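PDB 3QWU: DNA ligase from Aquifex aeolicus, which probably joins nucleic acid strands at the expense of ATP, through an adenylated intermediate as in related ligases, and binds adenosine and calcium. Local coordinates for residues A44-D48 with F49-G53; I116-R119 with I120-E123; E143-P146 with Y147-E150; F191-E195 with E196-K200; N257-L260 with R261-F265. All coordinates share one frame; numbering follows the deposited sequence. Where two conformers were deposited one is given.

Interaction 1: residues A44-D48 with F49-G53; sequences AIFKD and FIIWG
Phe46 leans against Phe49 and Ile51 across a tight beta hairpin whose two-residue tip is Lys47 and Asp48. Its CB sits 3.2 Å from Phe49 O, which also meets the edge of the Phe46 ring. With chi1 at -66°, CG stands beside the backbone N and opposite the carbonyl carbon, carrying the ring over the partner strand. Farther out, CD2 lies 4.0 Å from Phe49 CE2, the two ring planes inclined at 42°. Beyond it, Phe46 CE2 reaches Ile51 CG1 at 3.8 Å. The backbone closes the same hairpin: Phe46 N donates to Phe49 O at 2.8 Å, while Ala44 and Ile51 exchange a pair of nearly straight bonds. On the other face Ile45 CG2 and Ile50 CG1 touch at 4.0 Å, branched residues well suited to strands. Replacing Phe49 with an alanine would probably leave the Phe46 ring without this neighbour and Lys162 without its cation-pi partner. The rings of Tyr29 and Phe89 also meet that of Phe46, and Asp48 bonds Tyr91. The hairpin thus edges the antiparallel sheet beside strand 27-32, its face bearing Ala44, Phe46 and Ile51 against strand 84-91 (Phe89) and strand 94-98 (Leu98).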
loop_
_atom_site.group_PDB
_atom_site.type_symbol
_atom_site.label_atom_id
_atom_site.label_comp_id
_atom_site.label_asym_id
_atom_site.label_seq_id
_atom_site.Cartn_x
_atom_site.Cartn_y
_atom_site.Cartn_z
ATOM N N ALA A 44 4.846 24.410 19.135
ATOM C CA ALA A 44 5.495 24.266 20.433
ATOM C C ALA A 44 5.153 25.505 21.189
ATOM O O ALA A 44 5.449 26.590 20.712
ATOM C CB ALA A 44 6.976 24.204 20.272
ATOM N N ILE A 45 4.527 25.339 22.351
ATOM C CA ILE A 45 4.136 26.459 23.203
ATOM C C ILE A 45 5.115 26.536 24.366
ATOM O O ILE A 45 5.135 25.640 25.214
ATOM C CB ILE A 45 2.695 26.302 23.786
ATOM C CG1 ILE A 45 1.683 26.103 22.648
ATOM C CG2 ILE A 45 2.320 27.530 24.666
ATOM C CD1 ILE A 45 0.314 25.594 23.079
ATOM N N PHE A 46 5.903 27.613 24.405
ATOM C CA PHE A 46 6.788 27.884 25.505
ATOM C C PHE A 46 6.185 28.974 26.348
ATOM O O PHE A 46 5.299 29.685 25.904
ATOM C CB PHE A 46 8.143 28.319 24.971
ATOM C CG PHE A 46 8.873 27.233 24.219
ATOM C CD1 PHE A 46 9.715 26.348 24.894
ATOM C CD2 PHE A 46 8.715 27.095 22.846
ATOM C CE1 PHE A 46 10.420 25.350 24.215
ATOM C CE2 PHE A 46 9.418 26.100 22.146
ATOM C CZ PHE A 46 10.271 25.214 22.848
ATOM N N LYS A 47 6.667 29.141 27.567
ATOM C CA LYS A 47 6.049 30.125 28.470
ATOM C C LYS A 47 6.104 31.541 27.879
ATOM O O LYS A 47 5.156 32.306 28.017
ATOM C CB LYS A 47 6.711 30.070 29.847
ATOM C CG LYS A 47 6.163 31.100 30.886
ATOM C CD LYS A 47 7.142 32.298 31.139
ATOM C CE LYS A 47 6.457 33.540 31.773
ATOM N NZ LYS A 47 7.176 34.794 31.367
ATOM N N ASP A 48 7.205 31.878 27.214
ATOM C CA ASP A 48 7.455 33.260 26.741
ATOM C C ASP A 48 7.046 33.478 25.286
ATOM O O ASP A 48 6.978 34.636 24.838
ATOM C CB ASP A 48 8.959 33.630 26.857
ATOM C CG ASP A 48 9.444 33.721 28.285
ATOM O OD1 ASP A 48 8.968 34.587 29.034
ATOM O OD2 ASP A 48 10.329 32.929 28.650
ATOM N N PHE A 49 6.840 32.385 24.541
ATOM C CA PHE A 49 6.429 32.477 23.146
ATOM C C PHE A 49 5.978 31.158 22.528
ATOM O O PHE A 49 6.272 30.090 23.058
ATOM C CB PHE A 49 7.557 33.039 22.275
ATOM C CG PHE A 49 8.871 32.384 22.492
ATOM C CD1 PHE A 49 9.806 32.948 23.378
ATOM C CD2 PHE A 49 9.189 31.200 21.812
ATOM C CE1 PHE A 49 11.033 32.345 23.581
ATOM C CE2 PHE A 49 10.417 30.576 22.004
ATOM C CZ PHE A 49 11.354 31.135 22.876
ATOM N N ILE A 50 5.259 31.272 21.408
ATOM C CA ILE A 50 4.903 30.136 20.594
ATOM C C ILE A 50 5.789 30.051 19.305
ATOM O O ILE A 50 6.105 31.066 18.656
ATOM C CB ILE A 50 3.417 30.125 20.234
ATOM C CG1 ILE A 50 2.587 30.050 21.523
ATOM C CG2 ILE A 50 3.126 28.931 19.275
ATOM C CD1 ILE A 50 1.124 30.443 21.355
ATOM N N ILE A 51 6.233 28.835 19.010
ATOM C CA ILE A 51 6.955 28.572 17.784
ATOM C C ILE A 51 5.963 27.781 16.997
ATOM O O ILE A 51 5.657 26.635 17.344
ATOM C CB ILE A 51 8.262 27.780 17.986
ATOM C CG1 ILE A 51 9.131 28.406 19.090
ATOM C CG2 ILE A 51 9.020 27.725 16.659
ATOM C CD1 ILE A 51 9.861 29.690 18.662
ATOM N N TRP A 52 5.407 28.410 15.966
ATOM C CA TRP A 52 4.396 27.741 15.168
ATOM C C TRP A 52 5.074 26.649 14.363
ATOM O O TRP A 52 6.251 26.768 14.019
ATOM C CB TRP A 52 3.608 28.721 14.286
ATOM C CG TRP A 52 2.581 29.476 15.084
ATOM C CD1 TRP A 52 2.781 30.619 15.830
ATOM C CD2 TRP A 52 1.203 29.142 15.244
ATOM N NE1 TRP A 52 1.609 31.008 16.430
ATOM C CE2 TRP A 52 0.627 30.116 16.087
ATOM C CE3 TRP A 52 0.395 28.124 14.752
ATOM C CZ2 TRP A 52 -0.722 30.087 16.437
ATOM C CZ3 TRP A 52 -0.940 28.097 15.102
ATOM C CH2 TRP A 52 -1.484 29.062 15.929
ATOM N N GLY A 53 4.323 25.566 14.182
ATOM C CA GLY A 53 4.705 24.428 13.363
ATOM C C GLY A 53 4.889 24.831 11.910
ATOM O O GLY A 53 4.289 25.788 11.473
#

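Interaction 2: residues I116-R119 with I120-E123; sequences IDLR and ILDE
Leu118 and Leu121 make the apolar part of this contact, lying side by side and pointing the same way, with Leu118 CD2 3.6 Å from Leu121 CD1. Both have CG opposite the carbonyl carbon (chi1 -74° and -61°), which lets the two branched ends meet. Leucine suits both places, because they face the interior, where Ile129 and Leu127 of strand 127-134 receive them. Main-chain hydrogen bonds come next. Leu118 O accepts from Asp122 N at 3.2 Å and, weakly, from Leu121 N, while Arg119 O takes Glu123 N at 2.9 Å. The first amides of the helix need other acceptors: Asp117 OD1, met from above its carboxylate plane, receives Arg119 N at 3.3 Å, and a water accepts from Ile120 N at 2.9 Å. The same water donates to Asp117 O, so it bridges the approach to the helix. The charged contact is slighter. Arg119 NE and Glu123 OE2 form a long salt bridge of 3.8 Å, the guanidinium and carboxylate planes almost perpendicular. Glu123 OE1 has Tyr180 as partner, and Asp122 OD1 binds Tyr95 and Lys90. Together these features describe a helix start: Leu118 occupies the N-cap position without a capping side chain, and an Asx turn from Asp117 covers the first amide of the short helix 119-123.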
loop_
_atom_site.group_PDB
_atom_site.type_symbol
_atom_site.label_atom_id
_atom_site.label_comp_id
_atom_site.label_asym_id
_atom_site.label_seq_id
_atom_site.Cartn_x
_atom_site.Cartn_y
_atom_site.Cartn_z
ATOM N N ILE A 116 25.677 26.740 11.594
ATOM C CA ILE A 116 25.162 28.055 11.257
ATOM C C ILE A 116 25.538 29.063 12.337
ATOM O O ILE A 116 25.521 28.777 13.535
ATOM C CB ILE A 116 23.640 28.017 11.066
ATOM C CG1 ILE A 116 23.151 29.364 10.551
ATOM C CG2 ILE A 116 22.886 27.657 12.384
ATOM C CD1 ILE A 116 21.681 29.420 10.261
ATOM N N ASP A 117 25.917 30.246 11.892
ATOM C CA ASP A 117 26.232 31.365 12.763
ATOM C C ASP A 117 24.898 32.064 13.146
ATOM O O ASP A 117 24.134 32.480 12.272
ATOM C CB ASP A 117 27.205 32.279 12.000
ATOM C CG ASP A 117 27.420 33.656 12.647
ATOM O OD1 ASP A 117 27.218 33.840 13.892
ATOM O OD2 ASP A 117 27.803 34.570 11.852
ATOM N N LEU A 118 24.672 32.236 14.447
ATOM C CA LEU A 118 23.408 32.691 14.980
ATOM C C LEU A 118 23.406 34.126 15.565
ATOM O O LEU A 118 22.498 34.497 16.330
ATOM C CB LEU A 118 22.896 31.654 15.985
ATOM C CG LEU A 118 22.351 30.393 15.263
ATOM C CD1 LEU A 118 21.945 29.305 16.277
ATOM C CD2 LEU A 118 21.145 30.716 14.296
ATOM N N ARG A 119 24.399 34.926 15.160
ATOM C CA ARG A 119 24.383 36.410 15.272
ATOM C C ARG A 119 23.043 36.997 14.849
ATOM O O ARG A 119 22.487 37.841 15.541
ATOM C CB ARG A 119 25.480 37.011 14.361
ATOM C CG ARG A 119 25.850 38.459 14.577
ATOM C CD ARG A 119 27.113 38.826 13.760
ATOM N NE ARG A 119 26.862 39.852 12.725
ATOM C CZ ARG A 119 26.968 39.690 11.394
ATOM N NH1 ARG A 119 27.331 38.519 10.864
ATOM N NH2 ARG A 119 26.699 40.713 10.564
ATOM N N ILE A 120 22.532 36.549 13.704
ATOM C CA ILE A 120 21.178 36.967 13.237
ATOM C C ILE A 120 20.072 36.885 14.321
ATOM O O ILE A 120 19.255 37.786 14.458
ATOM C CB ILE A 120 20.748 36.200 11.978
ATOM C CG1 ILE A 120 19.360 36.644 11.502
ATOM C CG2 ILE A 120 20.696 34.707 12.235
ATOM C CD1 ILE A 120 18.924 35.969 10.193
ATOM N N LEU A 121 20.071 35.838 15.114
ATOM C CA LEU A 121 19.116 35.739 16.217
ATOM C C LEU A 121 19.506 36.727 17.330
ATOM O O LEU A 121 18.649 37.451 17.863
ATOM C CB LEU A 121 18.996 34.280 16.761
ATOM C CG LEU A 121 18.495 33.201 15.747
ATOM C CD1 LEU A 121 18.398 31.801 16.359
ATOM C CD2 LEU A 121 17.145 33.584 15.087
ATOM N N ASP A 122 20.782 36.797 17.670
ATOM C CA ASP A 122 21.204 37.769 18.668
ATOM C C ASP A 122 20.676 39.159 18.320
ATOM O O ASP A 122 20.227 39.891 19.218
ATOM C CB ASP A 122 22.716 37.806 18.807
ATOM C CG ASP A 122 23.285 36.497 19.327
ATOM O OD1 ASP A 122 22.539 35.731 19.978
ATOM O OD2 ASP A 122 24.471 36.222 19.075
ATOM N N GLU A 123 20.716 39.519 17.040
ATOM C CA GLU A 123 20.315 40.851 16.589
ATOM C C GLU A 123 18.834 40.941 16.268
ATOM O O GLU A 123 18.302 42.011 16.195
ATOM C CB GLU A 123 21.141 41.301 15.367
ATOM C CG GLU A 123 22.646 41.335 15.703
ATOM C CD GLU A 123 23.537 41.917 14.616
ATOM O OE1 GLU A 123 23.075 42.203 13.501
ATOM O OE2 GLU A 123 24.724 42.097 14.882
HETATM O O HOH W 1 24.000 35.137 11.622
#

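Interaction 3: residues E143-P146 with Y147-E150; sequences ESPP and YVKE. With CA (calcium ion), chain D.
With chi1 at 44°, Tyr147 holds CG between its backbone N and carbonyl carbon, a setting that folds the phenol back over Pro145. Ser144 swings OG opposite its own N (chi1 -165°), toward the carbonyl of the next residue. The proline then meets the aromatic ring from above: Pro145 CB lies 3.7 Å from the centroid of the Tyr147 ring, a CH-pi contact over one face, displaced toward the CZ rim, where CB and CZ are 3.5 Å apart. A rigid proline, with its CH groups held at a fixed angle, suits this role, and Val81 touches both residues. Pro145 O is gripped twice, by Ser144 OG at 3.1 Å and, weakly, by Val148 N at 3.4 Å. That weak bond closes a type I beta turn, in which Pro146 fits because its fixed phi matches the turn. The phenol OH bonds Glu79 OE2, and Glu79 itself binds adenosine. A phenylalanine in place of Tyr147 would probably keep the proline contact but leave Glu79 without this hydroxyl partner. At the start of the segment, Glu143 extends its chain and gives OE1 to calcium at 2.5 Å, alongside two waters, Asp82 and Asp239. The loop between strands 127-134 and 153-161 thus joins the calcium site to the second shell of the adenosine pocket.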
loop_
_atom_site.group_PDB
_atom_site.type_symbol
_atom_site.label_atom_id
_atom_site.label_comp_id
_atom_site.label_asym_id
_atom_site.label_seq_id
_atom_site.Cartn_x
_atom_site.Cartn_y
_atom_site.Cartn_z
ATOM N N GLU A 143 19.334 8.637 3.302
ATOM C CA GLU A 143 19.685 9.368 2.057
ATOM C C GLU A 143 20.393 10.698 2.309
ATOM O O GLU A 143 20.167 11.357 3.331
ATOM C CB GLU A 143 18.420 9.695 1.201
ATOM C CG GLU A 143 17.740 8.505 0.464
ATOM C CD GLU A 143 16.589 8.954 -0.484
ATOM O OE1 GLU A 143 15.499 9.355 0.012
ATOM O OE2 GLU A 143 16.775 8.893 -1.743
ATOM N N SER A 144 21.193 11.099 1.338
ATOM C CA SER A 144 21.917 12.365 1.340
ATOM C C SER A 144 21.725 13.045 -0.004
ATOM O O SER A 144 21.604 12.366 -1.003
ATOM C CB SER A 144 23.418 12.089 1.493
ATOM O OG SER A 144 24.138 13.252 1.833
ATOM N N PRO A 145 21.714 14.395 -0.039
ATOM C CA PRO A 145 21.951 15.093 -1.277
ATOM C C PRO A 145 23.370 14.797 -1.722
ATOM O O PRO A 145 24.239 14.650 -0.882
ATOM C CB PRO A 145 21.842 16.562 -0.903
ATOM C CG PRO A 145 21.219 16.606 0.395
ATOM C CD PRO A 145 21.458 15.306 1.072
ATOM N N PRO A 146 23.621 14.750 -3.041
ATOM C CA PRO A 146 24.973 14.390 -3.473
ATOM C C PRO A 146 26.056 15.389 -3.101
ATOM O O PRO A 146 27.199 14.983 -2.963
ATOM C CB PRO A 146 24.836 14.233 -4.988
ATOM C CG PRO A 146 23.551 14.946 -5.346
ATOM C CD PRO A 146 22.678 14.747 -4.167
ATOM N N TYR A 147 25.705 16.661 -2.910
ATOM C CA TYR A 147 26.711 17.704 -2.670
ATOM C C TYR A 147 27.131 17.854 -1.185
ATOM O O TYR A 147 27.863 18.777 -0.828
ATOM C CB TYR A 147 26.191 19.062 -3.192
ATOM C CG TYR A 147 24.722 19.347 -2.828
ATOM C CD1 TYR A 147 23.697 19.037 -3.728
ATOM C CD2 TYR A 147 24.378 19.869 -1.593
ATOM C CE1 TYR A 147 22.391 19.251 -3.420
ATOM C CE2 TYR A 147 23.061 20.101 -1.275
ATOM C CZ TYR A 147 22.054 19.787 -2.195
ATOM O OH TYR A 147 20.714 20.001 -1.891
ATOM N N VAL A 148 26.614 17.004 -0.308
ATOM C CA VAL A 148 27.079 16.988 1.066
ATOM C C VAL A 148 27.749 15.660 1.120
ATOM O O VAL A 148 27.077 14.633 1.097
ATOM C CB VAL A 148 25.956 17.038 2.163
ATOM C CG1 VAL A 148 26.593 17.346 3.496
ATOM C CG2 VAL A 148 24.937 18.031 1.846
ATOM N N LYS A 149 29.063 15.682 1.151
ATOM C CA LYS A 149 29.819 14.437 1.087
ATOM C C LYS A 149 30.021 13.841 2.482
ATOM O O LYS A 149 30.258 12.649 2.600
ATOM C CB LYS A 149 31.162 14.649 0.373
ATOM C CG LYS A 149 30.964 15.189 -1.066
ATOM C CD LYS A 149 32.041 16.195 -1.493
ATOM C CE LYS A 149 31.947 16.542 -2.999
ATOM N NZ LYS A 149 33.159 17.317 -3.539
ATOM N N GLU A 150 29.895 14.658 3.523
ATOM C CA GLU A 150 30.059 14.166 4.875
ATOM C C GLU A 150 29.431 15.039 5.933
ATOM O O GLU A 150 29.037 16.170 5.692
ATOM C CB GLU A 150 31.565 13.931 5.202
ATOM C CG GLU A 150 32.389 15.182 5.518
ATOM C CD GLU A 150 33.221 15.676 4.327
ATOM O OE1 GLU A 150 33.972 14.853 3.736
ATOM O OE2 GLU A 150 33.138 16.878 3.985
HETATM CA CA CA D . 14.380 11.115 -1.442
HETATM O O HOH W 2 12.341 12.019 -1.677
HETATM O O HOH W 3 13.396 11.455 0.664
#

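Interaction 4: residues F191-E195 with E196-K200; sequences FTASE and EGIKK
Glu195, Phe191 and Gly197 are the residues most covered where the chain passes from a strand into a helix. Glu195 opens the first turn of that helix, its O accepting from Lys199 N at 3.0 Å. Its side chain runs out alongside that of Lys199, both pointing the same way, and the lysine bends back at several torsions until NZ lies 3.6 Å from Glu195 OE2, a long salt bridge at the surface. An acidic residue also suits a helix N terminus, where the dipole would probably welcome negative charge. Gly197 sits where the incoming loop presses on the helix. Its CA makes a C-H...O contact with Thr192 O at 3.3 Å, and a CB in this position would fall against that same oxygen, which explains the bare residue. Gly197 N donates weakly to Ser194 OG at 3.3 Å; this is the N-cap bond, made possible because chi1 of Ser194, 40°, tucks the hydroxyl back toward the helix. Ser194 O then accepts from Ile198 N at 2.9 Å and continues the helical pattern. Phe191, the last residue of its strand, crosses Lys200 obliquely, with CE1 4.0 Å from Lys200 CB, so that the ring meets the aliphatic base of the lysine at a slant. From there the ring reaches Phe75 and Val77 of strand 75-80 and Ile201 and Ile204 of helix 195-210, while Ile198 packs on Leu67 of helix 63-70 and Arg68 bonds Ala193 O.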
loop_
_atom_site.group_PDB
_atom_site.type_symbol
_atom_site.label_atom_id
_atom_site.label_comp_id
_atom_site.label_asym_id
_atom_site.label_seq_id
_atom_site.Cartn_x
_atom_site.Cartn_y
_atom_site.Cartn_z
ATOM N N PHE A 191 9.457 33.419 -11.511
ATOM C CA PHE A 191 8.866 32.915 -12.756
ATOM C C PHE A 191 7.391 33.168 -12.800
ATOM O O PHE A 191 6.781 33.435 -11.762
ATOM C CB PHE A 191 9.106 31.400 -12.914
ATOM C CG PHE A 191 10.549 31.033 -13.100
ATOM C CD1 PHE A 191 11.122 31.041 -14.360
ATOM C CD2 PHE A 191 11.338 30.688 -12.011
ATOM C CE1 PHE A 191 12.481 30.733 -14.526
ATOM C CE2 PHE A 191 12.669 30.352 -12.170
ATOM C CZ PHE A 191 13.244 30.377 -13.418
ATOM N N THR A 192 6.835 33.045 -14.014
ATOM C CA THR A 192 5.386 32.983 -14.249
ATOM C C THR A 192 5.065 31.701 -14.970
ATOM O O THR A 192 5.969 31.097 -15.589
ATOM C CB THR A 192 4.903 34.139 -15.178
ATOM O OG1 THR A 192 5.463 33.937 -16.479
ATOM C CG2 THR A 192 5.344 35.499 -14.660
ATOM N N ALA A 193 3.779 31.313 -14.937
ATOM C CA ALA A 193 3.272 30.147 -15.687
ATOM C C ALA A 193 3.039 30.403 -17.183
ATOM O O ALA A 193 2.202 29.761 -17.797
ATOM C CB ALA A 193 1.960 29.587 -15.039
ATOM N N SER A 194 3.801 31.298 -17.785
ATOM C CA SER A 194 3.712 31.552 -19.224
ATOM C C SER A 194 4.331 30.428 -20.052
ATOM O O SER A 194 4.896 29.492 -19.525
ATOM C CB SER A 194 4.429 32.862 -19.536
ATOM O OG SER A 194 5.617 32.940 -18.753
ATOM N N GLU A 195 4.224 30.511 -21.368
ATOM C CA GLU A 195 4.899 29.534 -22.212
ATOM C C GLU A 195 6.388 29.510 -21.858
ATOM O O GLU A 195 6.948 28.448 -21.619
ATOM C CB GLU A 195 4.718 29.858 -23.698
ATOM C CG GLU A 195 4.642 28.631 -24.626
ATOM C CD GLU A 195 4.331 29.030 -26.106
ATOM O OE1 GLU A 195 3.764 30.122 -26.327
ATOM O OE2 GLU A 195 4.637 28.240 -27.037
ATOM N N GLU A 196 7.016 30.681 -21.784
ATOM C CA GLU A 196 8.475 30.766 -21.547
ATOM C C GLU A 196 8.828 30.295 -20.165
ATOM O O GLU A 196 9.713 29.456 -19.997
ATOM C CB GLU A 196 9.061 32.184 -21.760
ATOM C CG GLU A 196 10.045 32.286 -22.952
ATOM C CD GLU A 196 10.883 30.995 -23.183
ATOM O OE1 GLU A 196 11.573 30.533 -22.245
ATOM O OE2 GLU A 196 10.852 30.448 -24.312
ATOM N N GLY A 197 8.128 30.816 -19.162
ATOM C CA GLY A 197 8.304 30.327 -17.777
ATOM C C GLY A 197 8.268 28.803 -17.700
ATOM O O GLY A 197 9.168 28.140 -17.134
ATOM N N ILE A 198 7.264 28.213 -18.325
ATOM C CA ILE A 198 7.123 26.782 -18.253
ATOM C C ILE A 198 8.271 26.086 -18.933
ATOM O O ILE A 198 8.718 25.053 -18.433
ATOM C CB ILE A 198 5.785 26.295 -18.883
ATOM C CG1 ILE A 198 4.591 26.807 -18.057
ATOM C CG2 ILE A 198 5.741 24.768 -19.019
ATOM C CD1 ILE A 198 4.590 26.334 -16.608
ATOM N N LYS A 199 8.758 26.600 -20.064
ATOM C CA LYS A 199 9.861 25.901 -20.727
ATOM C C LYS A 199 11.070 25.892 -19.774
ATOM O O LYS A 199 11.708 24.865 -19.612
ATOM C CB LYS A 199 10.255 26.507 -22.064
ATOM C CG LYS A 199 9.595 25.849 -23.313
ATOM C CD LYS A 199 8.122 26.338 -23.622
ATOM C CE LYS A 199 7.806 26.510 -25.145
ATOM N NZ LYS A 199 7.975 27.947 -25.659
ATOM N N LYS A 200 11.340 27.009 -19.112
ATOM C CA LYS A 200 12.535 27.116 -18.275
ATOM C C LYS A 200 12.437 26.234 -17.023
ATOM O O LYS A 200 13.375 25.486 -16.698
ATOM C CB LYS A 200 12.789 28.553 -17.890
ATOM C CG LYS A 200 13.013 29.460 -19.109
ATOM C CD LYS A 200 13.083 30.933 -18.690
ATOM C CE LYS A 200 12.741 31.847 -19.831
ATOM N NZ LYS A 200 12.777 33.297 -19.432
#

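Interaction 5: residues N257-L260 with R261-F265; sequences NRIL and RLVLF
On the alpha helix 254-269, Arg261 meets the side chains of Asn257 and Arg258, which lie one turn earlier. Asn257 and Arg261 form an i to i+4 pair: the amide and guanidinium planes stand nearly perpendicular, and the amide oxygen meets the guanidinium at its edge. Asn257 OD1 accepts from Arg261 NH2 at 2.9 Å and, weakly, from Arg261 NE at 3.1 Å, a forked grip that should restrain rotation of the guanidinium. With CG opposite the backbone N (chi1 -155°), the short asparagine side chain turns its amide oxygen toward the next turn, where the long arginine comes to meet it. Arg258 lies side by side with Arg261, their guanidinium planes at 47°, so the two are no parallel stack; Arg261 NH2 stands 3.7 Å above the Arg258 plane, over its centre. Arg258 CG in turn lies over a face of the Arg261 guanidinium, 3.6 Å from Arg261 NH1. The two like charges would probably be eased by Asp239, a calcium ligand that forms a long, weak ion pair with Arg258, and Asn236 takes Arg261 NH1. A different side of the helix is apolar, with Ile259, Leu260, Val263 and Leu264 packing respectively on Leu289, Leu358, Ile293 and Leu362 of the second subunit, a place for branched aliphatics. Within the helix, Ile259 CG2 rests 3.9 Å from Val263 CG2, and Val263 N donates to Ile259 O at 2.7 Å.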
loop_
_atom_site.group_PDB
_atom_site.type_symbol
_atom_site.label_atom_id
_atom_site.label_comp_id
_atom_site.label_asym_id
_atom_site.label_seq_id
_atom_site.Cartn_x
_atom_site.Cartn_y
_atom_site.Cartn_z
ATOM N N ASN A 257 0.050 6.825 -4.338
ATOM C CA ASN A 257 0.592 8.168 -4.314
ATOM C C ASN A 257 1.922 8.311 -5.010
ATOM O O ASN A 257 2.057 9.148 -5.875
ATOM C CB ASN A 257 0.706 8.670 -2.884
ATOM C CG ASN A 257 0.682 10.145 -2.814
ATOM O OD1 ASN A 257 1.716 10.805 -2.941
ATOM N ND2 ASN A 257 -0.527 10.699 -2.652
ATOM N N ARG A 258 2.910 7.512 -4.632
ATOM C CA ARG A 258 4.218 7.636 -5.290
ATOM C C ARG A 258 4.244 7.097 -6.737
ATOM O O ARG A 258 4.966 7.603 -7.584
ATOM C CB ARG A 258 5.322 7.084 -4.405
ATOM C CG ARG A 258 5.960 8.202 -3.510
ATOM C CD ARG A 258 6.773 7.662 -2.378
ATOM N NE ARG A 258 7.102 8.717 -1.413
ATOM C CZ ARG A 258 6.300 9.150 -0.446
ATOM N NH1 ARG A 258 5.086 8.620 -0.253
ATOM N NH2 ARG A 258 6.727 10.137 0.338
ATOM N N ILE A 259 3.377 6.127 -7.015
ATOM C CA ILE A 259 3.207 5.602 -8.348
ATOM C C ILE A 259 2.490 6.591 -9.250
ATOM O O ILE A 259 2.915 6.810 -10.383
ATOM C CB ILE A 259 2.443 4.249 -8.322
ATOM C CG1 ILE A 259 3.325 3.208 -7.631
ATOM C CG2 ILE A 259 2.103 3.820 -9.712
ATOM C CD1 ILE A 259 2.569 2.177 -6.843
ATOM N N LEU A 260 1.387 7.165 -8.754
ATOM C CA LEU A 260 0.729 8.247 -9.465
ATOM C C LEU A 260 1.680 9.406 -9.772
ATOM O O LEU A 260 1.505 10.084 -10.764
ATOM C CB LEU A 260 -0.522 8.756 -8.717
ATOM C CG LEU A 260 -1.805 7.953 -9.054
ATOM C CD1 LEU A 260 -3.033 8.331 -8.221
ATOM C CD2 LEU A 260 -2.084 8.131 -10.486
ATOM N N ARG A 261 2.643 9.679 -8.913
ATOM C CA ARG A 261 3.603 10.740 -9.247
ATOM C C ARG A 261 4.406 10.357 -10.489
ATOM O O ARG A 261 4.590 11.147 -11.372
ATOM C CB ARG A 261 4.553 11.004 -8.109
ATOM C CG ARG A 261 3.938 11.784 -6.970
ATOM C CD ARG A 261 4.958 11.726 -5.758
ATOM N NE ARG A 261 4.303 11.787 -4.440
ATOM C CZ ARG A 261 4.960 11.802 -3.308
ATOM N NH1 ARG A 261 6.300 11.777 -3.282
ATOM N NH2 ARG A 261 4.280 11.894 -2.200
ATOM N N LEU A 262 4.859 9.116 -10.539
ATOM C CA LEU A 262 5.625 8.629 -11.676
ATOM C C LEU A 262 4.716 8.516 -12.896
ATOM O O LEU A 262 5.074 8.970 -13.966
ATOM C CB LEU A 262 6.278 7.291 -11.352
ATOM C CG LEU A 262 7.136 6.650 -12.455
ATOM C CD1 LEU A 262 8.449 7.399 -12.693
ATOM C CD2 LEU A 262 7.417 5.200 -12.107
ATOM N N VAL A 263 3.520 7.973 -12.723
ATOM C CA VAL A 263 2.641 7.815 -13.861
ATOM C C VAL A 263 2.229 9.141 -14.474
ATOM O O VAL A 263 2.251 9.281 -15.695
ATOM C CB VAL A 263 1.387 6.975 -13.540
ATOM C CG1 VAL A 263 0.516 6.868 -14.767
ATOM C CG2 VAL A 263 1.783 5.601 -13.120
ATOM N N LEU A 264 1.880 10.120 -13.657
ATOM C CA LEU A 264 1.502 11.436 -14.206
ATOM C C LEU A 264 2.632 12.242 -14.859
ATOM O O LEU A 264 2.364 13.011 -15.768
ATOM C CB LEU A 264 0.705 12.268 -13.189
ATOM C CG LEU A 264 -0.685 11.637 -12.933
ATOM C CD1 LEU A 264 -1.268 12.211 -11.702
ATOM C CD2 LEU A 264 -1.595 11.871 -14.118
ATOM N N PHE A 265 3.877 12.037 -14.415
ATOM C CA PHE A 265 5.044 12.568 -15.102
ATOM C C PHE A 265 5.172 11.886 -16.446
ATOM O O PHE A 265 5.350 12.531 -17.446
ATOM C CB PHE A 265 6.302 12.353 -14.241
ATOM C CG PHE A 265 7.620 12.598 -14.972
ATOM C CD1 PHE A 265 8.075 13.864 -15.185
ATOM C CD2 PHE A 265 8.401 11.524 -15.420
ATOM C CE1 PHE A 265 9.293 14.082 -15.872
ATOM C CE2 PHE A 265 9.599 11.706 -16.071
ATOM C CZ PHE A 265 10.060 12.981 -16.317
#

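How the interactions relate
From the N terminus, interaction 1 closes the hairpin of strands 44-45 and 50-51, and interaction 2 starts helix 119-123. Interaction 3 folds the loop between strands 127-134 and 153-161, interaction 4 leads from strand 187-191 into helix 195-210, and interaction 5 lies within helix 254-269. Each is a local contact on one continuous stretch, so they follow in series, none nesting in or crossing another. None touch: interactions 1 and 2, like 3 and 5, come within about 9 Å at their nearest atoms. Calcium links the last pair indirectly, through Glu143 of interaction 3 and Asp239 beside Arg258; interaction 5 also meets the second subunit.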